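Local atomic coordinates of uncharacterized protein (Bacteroides ovatus, PDB entry 5CAG), a protein that is a putative anchoring subunit of a bacterial fimbrium, belonging to the FimB/Mfa2 family of the fimbrillin superfamily. Residues T107-D115 with S183-V191; L169-G180 with F202-E210. All coordinates share one frame; numbering follows the deposited sequence.

Overall arrangement
Contact 1 joins a loop to strand 187-193; contact 2 joins the hairpin of strands 172-174 and 179-181 to strand 197-205 and the chain after it. Strands 187-193 and 197-205 pair antiparallel. Contact 1 is only partly buried: the loop 107-115 sits on strand 187-193 through one beta bridge, with W112, Y188 and M110 among the side chains that pack. The centre of contact 2 lies about 6 Å from the centre of the chain, that of contact 1 about 12 Å. In contact 2 apolar side chains meet at the strand end, backbone bonds continue to G178 and G180, and the R179 side chain reaches a sulfate weakly. The two touch through probable hydrogen bonds, P114 O with T203 OG1 and S183 OG with D171 OD1.

Contact 1. Residues T107-D115 with S183-V191; sequences TEKMVWSPD and SSQPIYFEV
V111 and I187 form a single beta bridge, which lays the loop 107-115 against the start of strand 187-193 in this fimbrillin-superfamily protein. V111 supplies both bonds: its N donates to P186 O (2.9 Å, N-H...O 169°), and its O receives Y188 N, also at 2.9 Å. Beside them S113 OG reaches Y188 O in a weak hydrogen bond of 3.3 Å. Around the bridge the side chains split into two groups. Y188 starts toward the loop at CB, and CG anti to the backbone N (chi1 155°) sets its ring beside W112. The two side chains point the same way, W112 CZ3 coming to 3.8 Å from Y188 CE2 with the ring planes at 80°. The selenium of M110, a selenomethionine, makes an oblique Met-aromatic contact, 5.3 Å from the centre of the Y188 ring. In the other group, V111 CG1 rests on the amide of Q185, 3.6 Å from NE2, and I187 CG2 packs on S113 CB. Further out, C99 and L102 pack against Y188. The Q185 amide is held at both ends, NE2 donating to S183 OG and OE1 accepting from N98. One side chain ties the segments together, N98 ND2 bonding both M110 O and Q185 OE1.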
loop_
_atom_site.group_PDB
_atom_site.type_symbol
_atom_site.label_atom_id
_atom_site.label_comp_id
_atom_site.label_asym_id
_atom_site.label_seq_id
_atom_site.Cartn_x
_atom_site.Cartn_y
_atom_site.Cartn_z
ATOM N N THR A 107 -6.036 -6.178 18.822
ATOM C CA THR A 107 -6.203 -5.450 17.557
ATOM C C THR A 107 -5.371 -4.165 17.566
ATOM O O THR A 107 -5.012 -3.681 16.500
ATOM C CB THR A 107 -7.672 -5.155 17.239
ATOM O OG1 THR A 107 -8.257 -4.380 18.291
ATOM C CG2 THR A 107 -8.467 -6.398 16.988
ATOM N N GLU A 108 -5.038 -3.635 18.760
ATOM C CA GLU A 108 -4.221 -2.428 18.917
ATOM C C GLU A 108 -2.796 -2.651 18.354
ATOM O O GLU A 108 -2.171 -1.713 17.877
ATOM C CB GLU A 108 -4.172 -1.978 20.399
ATOM C CG GLU A 108 -3.607 -2.995 21.399
ATOM C CD GLU A 108 -4.541 -4.021 22.029
ATOM O OE1 GLU A 108 -5.692 -4.180 21.556
ATOM O OE2 GLU A 108 -4.107 -4.677 23.004
ATOM N N LYS A 109 -2.303 -3.896 18.387
ATOM C CA LYS A 109 -0.978 -4.265 17.906
ATOM C C LYS A 109 -0.973 -4.381 16.365
ATOM O O LYS A 109 0.096 -4.448 15.753
ATOM C CB LYS A 109 -0.537 -5.579 18.586
ATOM C CG LYS A 109 -0.107 -5.356 20.044
ATOM C CD LYS A 109 -0.264 -6.581 20.986
ATOM C CE LYS A 109 -1.441 -6.486 21.951
ATOM N NZ LYS A 109 -1.370 -5.308 22.867
HETATM N N MSE A 110 -2.169 -4.396 15.750
HETATM C CA MSE A 110 -2.384 -4.524 14.307
HETATM C C MSE A 110 -2.586 -3.166 13.616
HETATM O O MSE A 110 -2.901 -2.171 14.268
HETATM C CB MSE A 110 -3.617 -5.383 14.037
HETATM C CG MSE A 110 -3.582 -6.730 14.704
HETATM SE SE MSE A 110 -5.246 -7.688 14.364
HETATM C CE MSE A 110 -5.015 -9.193 15.571
ATOM N N VAL A 111 -2.430 -3.151 12.278
ATOM C CA VAL A 111 -2.591 -1.990 11.395
ATOM C C VAL A 111 -3.704 -2.250 10.350
ATOM O O VAL A 111 -3.985 -3.398 10.019
ATOM C CB VAL A 111 -1.258 -1.622 10.716
ATOM C CG1 VAL A 111 -0.193 -1.281 11.757
ATOM C CG2 VAL A 111 -0.785 -2.739 9.786
ATOM N N TRP A 112 -4.318 -1.192 9.833
ATOM C CA TRP A 112 -5.396 -1.323 8.861
ATOM C C TRP A 112 -4.879 -1.735 7.503
ATOM O O TRP A 112 -3.726 -1.445 7.196
ATOM C CB TRP A 112 -6.141 0.000 8.714
ATOM C CG TRP A 112 -6.703 0.561 9.980
ATOM C CD1 TRP A 112 -6.222 1.619 10.689
ATOM C CD2 TRP A 112 -7.911 0.157 10.634
ATOM N NE1 TRP A 112 -7.025 1.865 11.781
ATOM C CE2 TRP A 112 -8.082 0.997 11.758
ATOM C CE3 TRP A 112 -8.871 -0.839 10.384
ATOM C CZ2 TRP A 112 -9.169 0.870 12.627
ATOM C CZ3 TRP A 112 -9.963 -0.944 11.232
ATOM C CH2 TRP A 112 -10.103 -0.103 12.339
ATOM N N SER A 113 -5.727 -2.408 6.682
ATOM C CA SER A 113 -5.367 -2.795 5.304
ATOM C C SER A 113 -5.304 -1.538 4.449
ATOM O O SER A 113 -6.125 -0.632 4.640
ATOM C CB SER A 113 -6.344 -3.806 4.698
ATOM O OG SER A 113 -7.450 -4.092 5.541
ATOM N N PRO A 114 -4.273 -1.412 3.590
ATOM C CA PRO A 114 -4.123 -0.189 2.806
ATOM C C PRO A 114 -5.156 -0.075 1.706
ATOM O O PRO A 114 -5.437 -1.064 1.045
ATOM C CB PRO A 114 -2.718 -0.328 2.232
ATOM C CG PRO A 114 -2.482 -1.766 2.154
ATOM C CD PRO A 114 -3.152 -2.339 3.343
ATOM N N ASP A 115 -5.735 1.133 1.516
ATOM C CA ASP A 115 -6.690 1.349 0.428
ATOM C C ASP A 115 -5.890 1.616 -0.870
ATOM O O ASP A 115 -4.673 1.406 -0.865
ATOM C CB ASP A 115 -7.749 2.414 0.740
ATOM C CG ASP A 115 -7.273 3.761 1.200
ATOM O OD1 ASP A 115 -6.343 3.811 2.039
ATOM O OD2 ASP A 115 -7.901 4.767 0.806
ATOM N N SER A 183 6.570 -3.957 8.699
ATOM C CA SER A 183 6.849 -3.385 10.001
ATOM C C SER A 183 6.746 -4.406 11.116
ATOM O O SER A 183 6.904 -4.041 12.280
ATOM C CB SER A 183 5.901 -2.232 10.277
ATOM O OG SER A 183 4.586 -2.693 10.531
ATOM N N SER A 184 6.459 -5.673 10.777
ATOM C CA SER A 184 6.288 -6.774 11.729
ATOM C C SER A 184 4.975 -6.592 12.579
ATOM O O SER A 184 4.704 -7.362 13.506
ATOM C CB SER A 184 7.539 -6.954 12.583
ATOM O OG SER A 184 8.689 -6.970 11.745
ATOM N N GLN A 185 4.139 -5.618 12.183
ATOM C CA GLN A 185 2.807 -5.349 12.705
ATOM C C GLN A 185 1.788 -6.002 11.767
ATOM O O GLN A 185 1.796 -5.706 10.568
ATOM C CB GLN A 185 2.547 -3.849 12.787
ATOM C CG GLN A 185 3.383 -3.100 13.788
ATOM C CD GLN A 185 2.963 -1.666 13.795
ATOM O OE1 GLN A 185 2.301 -1.192 14.733
ATOM N NE2 GLN A 185 3.286 -0.961 12.710
ATOM N N PRO A 186 0.916 -6.898 12.254
ATOM C CA PRO A 186 -0.014 -7.587 11.345
ATOM C C PRO A 186 -1.088 -6.702 10.726
ATOM O O PRO A 186 -1.566 -5.752 11.356
ATOM C CB PRO A 186 -0.675 -8.624 12.250
ATOM C CG PRO A 186 0.249 -8.767 13.411
ATOM C CD PRO A 186 0.783 -7.404 13.629
ATOM N N ILE A 187 -1.491 -7.036 9.488
ATOM C CA ILE A 187 -2.579 -6.319 8.834
ATOM C C ILE A 187 -3.867 -6.975 9.290
ATOM O O ILE A 187 -4.009 -8.186 9.169
ATOM C CB ILE A 187 -2.449 -6.311 7.295
ATOM C CG1 ILE A 187 -1.183 -5.566 6.848
ATOM C CG2 ILE A 187 -3.709 -5.693 6.661
ATOM C CD1 ILE A 187 -0.827 -5.802 5.421
ATOM N N TYR A 188 -4.780 -6.201 9.839
ATOM C CA TYR A 188 -6.062 -6.705 10.295
ATOM C C TYR A 188 -7.041 -6.738 9.174
ATOM O O TYR A 188 -7.077 -5.818 8.354
ATOM C CB TYR A 188 -6.607 -5.810 11.421
ATOM C CG TYR A 188 -8.113 -5.804 11.610
ATOM C CD1 TYR A 188 -8.739 -6.748 12.419
ATOM C CD2 TYR A 188 -8.892 -4.780 11.096
ATOM C CE1 TYR A 188 -10.109 -6.694 12.671
ATOM C CE2 TYR A 188 -10.259 -4.714 11.347
ATOM C CZ TYR A 188 -10.871 -5.689 12.109
ATOM O OH TYR A 188 -12.227 -5.604 12.329
ATOM N N PHE A 189 -7.925 -7.733 9.212
ATOM C CA PHE A 189 -9.034 -7.835 8.273
ATOM C C PHE A 189 -10.197 -8.551 8.942
ATOM O O PHE A 189 -9.996 -9.382 9.824
ATOM C CB PHE A 189 -8.626 -8.506 6.952
ATOM C CG PHE A 189 -7.965 -9.845 7.098
ATOM C CD1 PHE A 189 -8.717 -11.013 7.121
ATOM C CD2 PHE A 189 -6.581 -9.948 7.194
ATOM C CE1 PHE A 189 -8.097 -12.256 7.237
ATOM C CE2 PHE A 189 -5.963 -11.189 7.336
ATOM C CZ PHE A 189 -6.724 -12.335 7.348
ATOM N N GLU A 190 -11.409 -8.180 8.567
ATOM C CA GLU A 190 -12.604 -8.847 9.070
ATOM C C GLU A 190 -12.774 -10.144 8.319
ATOM O O GLU A 190 -12.335 -10.256 7.155
ATOM C CB GLU A 190 -13.854 -7.979 8.910
ATOM C CG GLU A 190 -13.679 -6.584 9.437
ATOM C CD GLU A 190 -14.899 -5.694 9.374
ATOM O OE1 GLU A 190 -15.923 -6.122 8.784
ATOM O OE2 GLU A 190 -14.820 -4.565 9.922
ATOM N N VAL A 191 -13.429 -11.122 8.983
ATOM C CA VAL A 191 -13.686 -12.467 8.440
ATOM C C VAL A 191 -15.188 -12.737 8.504
ATOM O O VAL A 191 -15.796 -12.579 9.570
ATOM C CB VAL A 191 -12.885 -13.547 9.203
ATOM C CG1 VAL A 191 -13.141 -14.916 8.616
ATOM C CG2 VAL A 191 -11.389 -13.233 9.232
#

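Contact 2. Residues L169-G180 with F202-E210. With SO4 (sulfate ion), chain E.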
loop_
_atom_site.group_PDB
_atom_site.type_symbol
_atom_site.label_atom_id
_atom_site.label_comp_id
_atom_site.label_asym_id
_atom_site.label_seq_id
_atom_site.Cartn_x
_atom_site.Cartn_y
_atom_site.Cartn_z
ATOM N N LEU A 169 3.606 -9.524 5.180
ATOM C CA LEU A 169 3.385 -8.787 3.935
ATOM C C LEU A 169 3.812 -7.340 4.118
ATOM O O LEU A 169 4.097 -6.932 5.235
ATOM C CB LEU A 169 1.932 -8.886 3.448
ATOM C CG LEU A 169 1.412 -10.269 3.077
ATOM C CD1 LEU A 169 -0.026 -10.190 2.649
ATOM C CD2 LEU A 169 2.182 -10.864 1.990
ATOM N N SER A 170 3.913 -6.581 3.024
ATOM C CA SER A 170 4.349 -5.187 3.079
ATOM C C SER A 170 3.163 -4.306 3.488
ATOM O O SER A 170 2.182 -4.175 2.748
ATOM C CB SER A 170 4.956 -4.757 1.743
ATOM O OG SER A 170 5.832 -5.751 1.230
ATOM N N ASP A 171 3.232 -3.761 4.709
ATOM C CA ASP A 171 2.177 -2.915 5.263
ATOM C C ASP A 171 2.564 -1.445 5.110
ATOM O O ASP A 171 1.792 -0.551 5.475
ATOM C CB ASP A 171 1.903 -3.294 6.735
ATOM C CG ASP A 171 3.134 -3.308 7.610
ATOM O OD1 ASP A 171 3.533 -2.223 8.077
ATOM O OD2 ASP A 171 3.700 -4.416 7.829
ATOM N N CYS A 172 3.775 -1.212 4.565
ATOM C CA CYS A 172 4.366 0.088 4.256
ATOM C C CYS A 172 4.970 0.082 2.879
ATOM O O CYS A 172 5.400 -0.966 2.412
ATOM C CB CYS A 172 5.406 0.447 5.290
ATOM S SG CYS A 172 4.710 0.754 6.905
ATOM N N TYR A 173 5.015 1.238 2.218
ATOM C CA TYR A 173 5.600 1.311 0.891
ATOM C C TYR A 173 6.466 2.558 0.820
ATOM O O TYR A 173 5.984 3.655 1.103
ATOM C CB TYR A 173 4.514 1.265 -0.206
ATOM C CG TYR A 173 5.042 1.258 -1.626
ATOM C CD1 TYR A 173 5.489 0.077 -2.227
ATOM C CD2 TYR A 173 5.061 2.423 -2.387
ATOM C CE1 TYR A 173 5.958 0.065 -3.545
ATOM C CE2 TYR A 173 5.535 2.423 -3.700
ATOM C CZ TYR A 173 5.981 1.243 -4.282
ATOM O OH TYR A 173 6.475 1.300 -5.576
ATOM N N CYS A 174 7.777 2.363 0.540
ATOM C CA CYS A 174 8.739 3.441 0.376
ATOM C C CYS A 174 8.551 3.915 -1.017
ATOM O O CYS A 174 8.896 3.190 -1.953
ATOM C CB CYS A 174 10.161 2.957 0.639
ATOM S SG CYS A 174 10.581 2.808 2.397
ATOM N N ILE A 175 7.857 5.056 -1.167
ATOM C CA ILE A 175 7.490 5.629 -2.462
ATOM C C ILE A 175 8.743 5.960 -3.286
ATOM O O ILE A 175 8.815 5.551 -4.434
ATOM C CB ILE A 175 6.549 6.844 -2.284
ATOM C CG1 ILE A 175 5.197 6.390 -1.694
ATOM C CG2 ILE A 175 6.342 7.572 -3.608
ATOM C CD1 ILE A 175 4.386 7.433 -1.073
ATOM N N GLY A 176 9.724 6.628 -2.700
ATOM C CA GLY A 176 10.956 6.936 -3.411
ATOM C C GLY A 176 11.817 5.722 -3.730
ATOM O O GLY A 176 12.481 5.687 -4.772
ATOM N N LYS A 177 11.820 4.719 -2.829
ATOM C CA LYS A 177 12.633 3.509 -2.976
ATOM C C LYS A 177 11.958 2.497 -3.923
ATOM O O LYS A 177 12.655 1.647 -4.492
ATOM C CB LYS A 177 12.941 2.858 -1.599
ATOM C CG LYS A 177 13.782 3.691 -0.576
ATOM C CD LYS A 177 15.315 3.787 -0.893
ATOM C CE LYS A 177 16.151 2.540 -0.611
ATOM N NZ LYS A 177 17.527 2.618 -1.195
ATOM N N GLY A 178 10.633 2.613 -4.096
ATOM C CA GLY A 178 9.830 1.739 -4.957
ATOM C C GLY A 178 9.735 0.312 -4.447
ATOM O O GLY A 178 9.659 -0.639 -5.229
ATOM N N ARG A 179 9.761 0.161 -3.119
ATOM C CA ARG A 179 9.717 -1.125 -2.435
ATOM C C ARG A 179 8.755 -1.082 -1.267
ATOM O O ARG A 179 8.608 -0.037 -0.629
ATOM C CB ARG A 179 11.125 -1.500 -1.939
ATOM C CG ARG A 179 11.885 -2.317 -2.960
ATOM C CD ARG A 179 13.347 -2.547 -2.614
ATOM N NE ARG A 179 13.910 -3.655 -3.396
ATOM C CZ ARG A 179 14.464 -3.532 -4.601
ATOM N NH1 ARG A 179 14.542 -2.341 -5.187
ATOM N NH2 ARG A 179 14.941 -4.599 -5.230
ATOM N N GLY A 180 8.115 -2.210 -1.003
ATOM C CA GLY A 180 7.254 -2.366 0.152
ATOM C C GLY A 180 8.108 -2.808 1.327
ATOM O O GLY A 180 9.161 -3.422 1.133
ATOM N N PHE A 202 -8.461 -8.963 2.010
ATOM C CA PHE A 202 -7.487 -8.039 2.569
ATOM C C PHE A 202 -6.562 -7.526 1.475
ATOM O O PHE A 202 -6.644 -7.978 0.332
ATOM C CB PHE A 202 -6.706 -8.676 3.731
ATOM C CG PHE A 202 -5.811 -9.820 3.358
ATOM C CD1 PHE A 202 -6.303 -11.120 3.306
ATOM C CD2 PHE A 202 -4.474 -9.607 3.071
ATOM C CE1 PHE A 202 -5.477 -12.188 2.954
ATOM C CE2 PHE A 202 -3.650 -10.671 2.709
ATOM C CZ PHE A 202 -4.156 -11.958 2.662
ATOM N N THR A 203 -5.716 -6.547 1.812
ATOM C CA THR A 203 -4.772 -5.937 0.876
ATOM C C THR A 203 -3.434 -5.705 1.538
ATOM O O THR A 203 -3.365 -5.610 2.763
ATOM C CB THR A 203 -5.289 -4.593 0.378
ATOM O OG1 THR A 203 -5.451 -3.727 1.495
ATOM C CG2 THR A 203 -6.567 -4.695 -0.411
ATOM N N ALA A 204 -2.384 -5.560 0.731
ATOM C CA ALA A 204 -1.031 -5.258 1.168
ATOM C C ALA A 204 -0.290 -4.555 0.038
ATOM O O ALA A 204 -0.702 -4.648 -1.122
ATOM C CB ALA A 204 -0.317 -6.534 1.564
ATOM N N PHE A 205 0.787 -3.831 0.363
ATOM C CA PHE A 205 1.587 -3.181 -0.661
ATOM C C PHE A 205 2.386 -4.220 -1.422
ATOM O O PHE A 205 2.696 -5.294 -0.877
ATOM C CB PHE A 205 2.528 -2.126 -0.050
ATOM C CG PHE A 205 1.811 -0.898 0.461
ATOM C CD1 PHE A 205 1.164 -0.030 -0.416
ATOM C CD2 PHE A 205 1.751 -0.624 1.821
ATOM C CE1 PHE A 205 0.469 1.094 0.066
ATOM C CE2 PHE A 205 1.057 0.499 2.295
ATOM C CZ PHE A 205 0.430 1.353 1.412
ATOM N N LYS A 206 2.700 -3.913 -2.704
ATOM C CA LYS A 206 3.572 -4.735 -3.564
ATOM C C LYS A 206 4.951 -4.832 -2.899
ATOM O O LYS A 206 5.389 -3.857 -2.266
ATOM C CB LYS A 206 3.716 -4.100 -4.962
ATOM C CG LYS A 206 2.640 -4.447 -5.960
ATOM C CD LYS A 206 2.992 -3.897 -7.345
ATOM C CE LYS A 206 1.912 -4.228 -8.354
ATOM N NZ LYS A 206 1.970 -3.364 -9.556
ATOM N N GLN A 207 5.630 -5.980 -3.009
ATOM C CA GLN A 207 6.965 -6.099 -2.405
ATOM C C GLN A 207 7.929 -5.154 -3.126
ATOM O O GLN A 207 8.778 -4.506 -2.494
ATOM C CB GLN A 207 7.465 -7.547 -2.462
ATOM C CG GLN A 207 8.394 -7.924 -1.326
ATOM C CD GLN A 207 8.959 -9.294 -1.568
ATOM O OE1 GLN A 207 10.008 -9.442 -2.199
ATOM N NE2 GLN A 207 8.243 -10.325 -1.132
ATOM N N VAL A 208 7.763 -5.077 -4.466
ATOM C CA VAL A 208 8.532 -4.225 -5.359
ATOM C C VAL A 208 7.672 -3.732 -6.504
ATOM O O VAL A 208 6.902 -4.516 -7.090
ATOM C CB VAL A 208 9.802 -4.907 -5.951
ATOM C CG1 VAL A 208 10.775 -3.860 -6.494
ATOM C CG2 VAL A 208 10.512 -5.793 -4.937
ATOM N N LYS A 209 7.886 -2.433 -6.856
ATOM C CA LYS A 209 7.457 -1.683 -8.032
ATOM C C LYS A 209 7.593 -2.626 -9.264
ATOM O O LYS A 209 8.603 -3.338 -9.422
ATOM C CB LYS A 209 8.385 -0.432 -8.139
ATOM C CG LYS A 209 8.610 0.244 -9.509
ATOM C CD LYS A 209 9.545 1.501 -9.414
ATOM C CE LYS A 209 9.332 2.599 -10.462
ATOM N NZ LYS A 209 8.053 3.415 -10.303
ATOM N N GLU A 210 6.548 -2.685 -10.083
ATOM C CA GLU A 210 6.525 -3.534 -11.264
ATOM C C GLU A 210 6.708 -2.675 -12.517
ATOM O O GLU A 210 7.006 -3.241 -13.577
ATOM C CB GLU A 210 5.227 -4.368 -11.322
ATOM C CG GLU A 210 5.220 -5.517 -10.317
ATOM C CD GLU A 210 4.028 -6.464 -10.229
ATOM O OE1 GLU A 210 2.985 -6.209 -10.874
ATOM O OE2 GLU A 210 4.128 -7.446 -9.459
HETATM S S SO4 E . 17.902 -2.288 -7.363
HETATM O O1 SO4 E . 16.712 -1.452 -7.525
HETATM O O2 SO4 E . 17.672 -3.614 -7.957
HETATM O O3 SO4 E . 19.047 -1.645 -8.019
HETATM O O4 SO4 E . 18.179 -2.434 -5.935
#
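Y173 and F205 meet where the beta hairpin of strands 172-174 and 179-181 packs on the end of strand 197-205 and the chain that follows it. The hairpin carries two bulges, a classic one with D171 and C172 facing V181, and a G1 bulge with G178 and R179 facing C174. F205 N donates to S170 O (2.8 Å). Beyond the strand, K209 N donates to G178 O at 3.0 Å, and G180 N reaches Q207 O at 2.8 Å from above the carbonyl plane. The apolar packing centres on F205: Y173 CB sits over one face of its ring, 3.7 Å from the centroid, in a CH-pi contact, while the D171-C172 backbone runs along the ring edge. A chi1 of -177° swings the Y173 phenol away from its own N and along the other segment until OH lies 3.6 Å from K209 CB. L169 CD1 meets the F202 ring edge, and L169 CB packs on A204 CB. K206 NZ forms a salt bridge to E141, with a weaker one to E210, and K209 NZ hydrogen-bonds N121. V208 CG1 covers one face of the R179 guanidinium, whose NH1 makes a weak 3.3 Å hydrogen bond to sulfate O1.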